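Local coordinates for xyloglucan-specific endo-beta-1,4-glucanase BoGH5A (Bacteroides ovatus, PDB 3ZMR), which cleaves the beta-1,4-glucan backbone of xyloglucans internally, with retention of the anomeric configuration, releasing xyloglucan oligosaccharides, at residues Pro225-Lys230 with Glu276-Gln281. Sequence-based numbering, arbitrary orientation. Where two conformers were deposited one is given.
Sequences PVDANK and ENYRVQ
Pro225 lies against Val280, the two residues with the most surface buried here: CG1 of Val280 packs against the proline backbone, 3.6 Å from Pro225 CA, while the proline ring runs on toward Asn277. The other methyl, Val280 CG2, faces Val226 C and Asp227 OD1, so both branches are used. The carbonyl of Pro225 is gripped from the helix by Asn277, whose ND2 donates to Pro225 O at 2.9 Å; the bond is straight (168°) and lies in the plane of the amide, but the nitrogen stands above the carbonyl plane. Asn277 CA adds a CH...O contact to the same oxygen, and OD1 is taken by Thr274 N, which fixes the flip of the amide. Asp227 and Arg279 form an end-on salt bridge of two hydrogen bonds, NH1 to OD1 at 2.7 Å and NH2 to OD2 at 2.8 Å, each oxygen using its syn lone pair and the two planes nearly coplanar. The bend of Arg279 at chi3 (48°) brings the guanidinium round to meet the carboxylate. Glu276 has CG anti to the backbone N (chi1 171°) and an extended chain that carries OE2 to Asp227 N, which donates to it at 2.8 Å, meeting it on the anti side and a little out of the carboxylate plane; a water links the same oxygen to Ala228 N. An alanine here would remove OE2, and would probably leave Asp227 N without its side-chain acceptor and the water on Ala228 N without its second partner. Two further waters join Lys230 NZ, also paired with Asp234, to Arg279 O and Val280 O. The arrangement thus joins the start of helix 227-248 and the residues leading into it to helix 275-293, in the outer layer of the (beta/alpha)8 TIM barrel of family 5 glycoside hydrolases.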
loop_
_atom_site.group_PDB
_atom_site.type_symbol
_atom_site.label_atom_id
_atom_site.label_comp_id
_atom_site.label_asym_id
_atom_site.label_seq_id
_atom_site.Cartn_x
_atom_site.Cartn_y
_atom_site.Cartn_z
ATOM N N PRO A 225 -7.103 -13.310 -2.282
ATOM C CA PRO A 225 -6.585 -12.761 -3.547
ATOM C C PRO A 225 -6.487 -13.864 -4.606
ATOM O O PRO A 225 -5.408 -14.286 -4.976
ATOM C CB PRO A 225 -5.203 -12.233 -3.149
ATOM C CG PRO A 225 -4.771 -13.160 -2.063
ATOM C CD PRO A 225 -6.031 -13.495 -1.299
ATOM N N VAL A 226 -7.655 -14.330 -5.032
ATOM C CA VAL A 226 -7.790 -15.414 -6.003
ATOM C C VAL A 226 -8.880 -15.029 -6.996
ATOM O O VAL A 226 -9.805 -14.271 -6.675
ATOM C CB VAL A 226 -8.118 -16.773 -5.333
ATOM C CG1 VAL A 226 -6.981 -17.224 -4.407
ATOM C CG2 VAL A 226 -9.426 -16.732 -4.575
ATOM N N ASP A 227 -8.752 -15.548 -8.205
ATOM C CA ASP A 227 -9.683 -15.220 -9.278
ATOM C C ASP A 227 -11.130 -15.549 -8.929
ATOM O O ASP A 227 -12.023 -14.836 -9.350
ATOM C CB ASP A 227 -9.277 -15.911 -10.580
ATOM C CG ASP A 227 -8.041 -15.291 -11.220
ATOM O OD1 ASP A 227 -7.923 -14.050 -11.317
ATOM O OD2 ASP A 227 -7.184 -16.069 -11.661
ATOM N N ALA A 228 -11.357 -16.597 -8.126
ATOM C CA ALA A 228 -12.724 -16.993 -7.753
ATOM C C ALA A 228 -13.444 -15.939 -6.908
ATOM O O ALA A 228 -14.655 -15.886 -6.883
ATOM C CB ALA A 228 -12.712 -18.345 -7.042
ATOM N N ASN A 229 -12.677 -15.096 -6.221
ATOM C CA ASN A 229 -13.266 -14.059 -5.368
ATOM C C ASN A 229 -12.988 -12.643 -5.840
ATOM O O ASN A 229 -13.484 -11.681 -5.250
ATOM C CB ASN A 229 -12.781 -14.226 -3.940
ATOM C CG ASN A 229 -13.172 -15.559 -3.363
ATOM O OD1 ASN A 229 -14.337 -15.964 -3.440
ATOM N ND2 ASN A 229 -12.207 -16.253 -2.791
ATOM N N LYS A 230 -12.229 -12.506 -6.930
ATOM C CA LYS A 230 -11.784 -11.178 -7.392
ATOM C C LYS A 230 -12.949 -10.237 -7.718
ATOM O O LYS A 230 -12.926 -9.049 -7.349
ATOM C CB LYS A 230 -10.861 -11.310 -8.603
ATOM C CG LYS A 230 -10.509 -10.010 -9.298
ATOM C CD LYS A 230 -9.472 -10.222 -10.405
ATOM C CE LYS A 230 -9.396 -9.057 -11.382
ATOM N NZ LYS A 230 -9.116 -7.746 -10.720
ATOM N N GLU A 276 -1.023 -15.913 -9.214
ATOM C CA GLU A 276 -2.427 -15.518 -9.116
ATOM C C GLU A 276 -2.640 -14.551 -7.928
ATOM O O GLU A 276 -3.285 -13.507 -8.074
ATOM C CB GLU A 276 -3.335 -16.746 -8.968
ATOM C CG GLU A 276 -4.771 -16.429 -8.635
ATOM C CD GLU A 276 -5.638 -17.651 -8.404
ATOM O OE1 GLU A 276 -5.097 -18.715 -8.058
ATOM O OE2 GLU A 276 -6.874 -17.544 -8.523
ATOM N N ASN A 277 -2.104 -14.913 -6.764
ATOM C CA ASN A 277 -2.252 -14.071 -5.592
ATOM C C ASN A 277 -1.671 -12.655 -5.803
ATOM O O ASN A 277 -2.311 -11.639 -5.448
ATOM C CB ASN A 277 -1.586 -14.659 -4.365
ATOM C CG ASN A 277 -2.130 -16.021 -3.938
ATOM O OD1 ASN A 277 -1.341 -16.811 -3.411
ATOM N ND2 ASN A 277 -3.441 -16.288 -4.078
ATOM N N TYR A 278 -0.467 -12.570 -6.375
ATOM C CA TYR A 278 0.128 -11.247 -6.663
ATOM C C TYR A 278 -0.666 -10.453 -7.695
ATOM O O TYR A 278 -0.837 -9.239 -7.565
ATOM C CB TYR A 278 1.594 -11.357 -7.043
ATOM C CG TYR A 278 2.472 -11.924 -5.960
ATOM C CD1 TYR A 278 2.615 -11.299 -4.732
ATOM C CD2 TYR A 278 3.159 -13.117 -6.170
ATOM C CE1 TYR A 278 3.418 -11.834 -3.746
ATOM C CE2 TYR A 278 3.983 -13.657 -5.193
ATOM C CZ TYR A 278 4.085 -13.018 -3.965
ATOM O OH TYR A 278 4.910 -13.506 -2.965
ATOM N N ARG A 279 -1.154 -11.129 -8.726
ATOM C CA ARG A 279 -1.959 -10.471 -9.744
ATOM C C ARG A 279 -3.232 -9.867 -9.163
ATOM O O ARG A 279 -3.573 -8.698 -9.439
ATOM C CB ARG A 279 -2.267 -11.444 -10.902
ATOM C CG ARG A 279 -3.178 -10.837 -11.967
ATOM C CD ARG A 279 -3.237 -11.674 -13.246
ATOM N NE ARG A 279 -3.462 -13.088 -12.942
ATOM C CZ ARG A 279 -4.600 -13.619 -12.512
ATOM N NH1 ARG A 279 -5.691 -12.867 -12.355
ATOM N NH2 ARG A 279 -4.660 -14.933 -12.259
ATOM N N VAL A 280 -3.922 -10.639 -8.342
ATOM C CA VAL A 280 -5.188 -10.205 -7.813
ATOM C C VAL A 280 -4.959 -9.107 -6.749
ATOM O O VAL A 280 -5.672 -8.112 -6.701
ATOM C CB VAL A 280 -6.013 -11.382 -7.253
ATOM C CG1 VAL A 280 -7.258 -10.853 -6.570
ATOM C CG2 VAL A 280 -6.375 -12.354 -8.373
ATOM N N GLN A 281 -3.926 -9.265 -5.927
ATOM C CA GLN A 281 -3.636 -8.258 -4.892
ATOM C C GLN A 281 -3.140 -6.941 -5.505
ATOM O O GLN A 281 -3.598 -5.860 -5.112
ATOM C CB GLN A 281 -2.665 -8.806 -3.856
ATOM C CG GLN A 281 -2.301 -7.821 -2.764
ATOM C CD GLN A 281 -1.043 -7.047 -3.066
ATOM O OE1 GLN A 281 -0.107 -7.546 -3.698
ATOM N NE2 GLN A 281 -1.002 -5.834 -2.559
HETATM O O HOH W 1 -9.402 -18.762 -8.072
HETATM O O HOH W 2 -8.055 -7.495 -8.204
HETATM O O HOH W 3 -6.104 -8.413 -11.036
#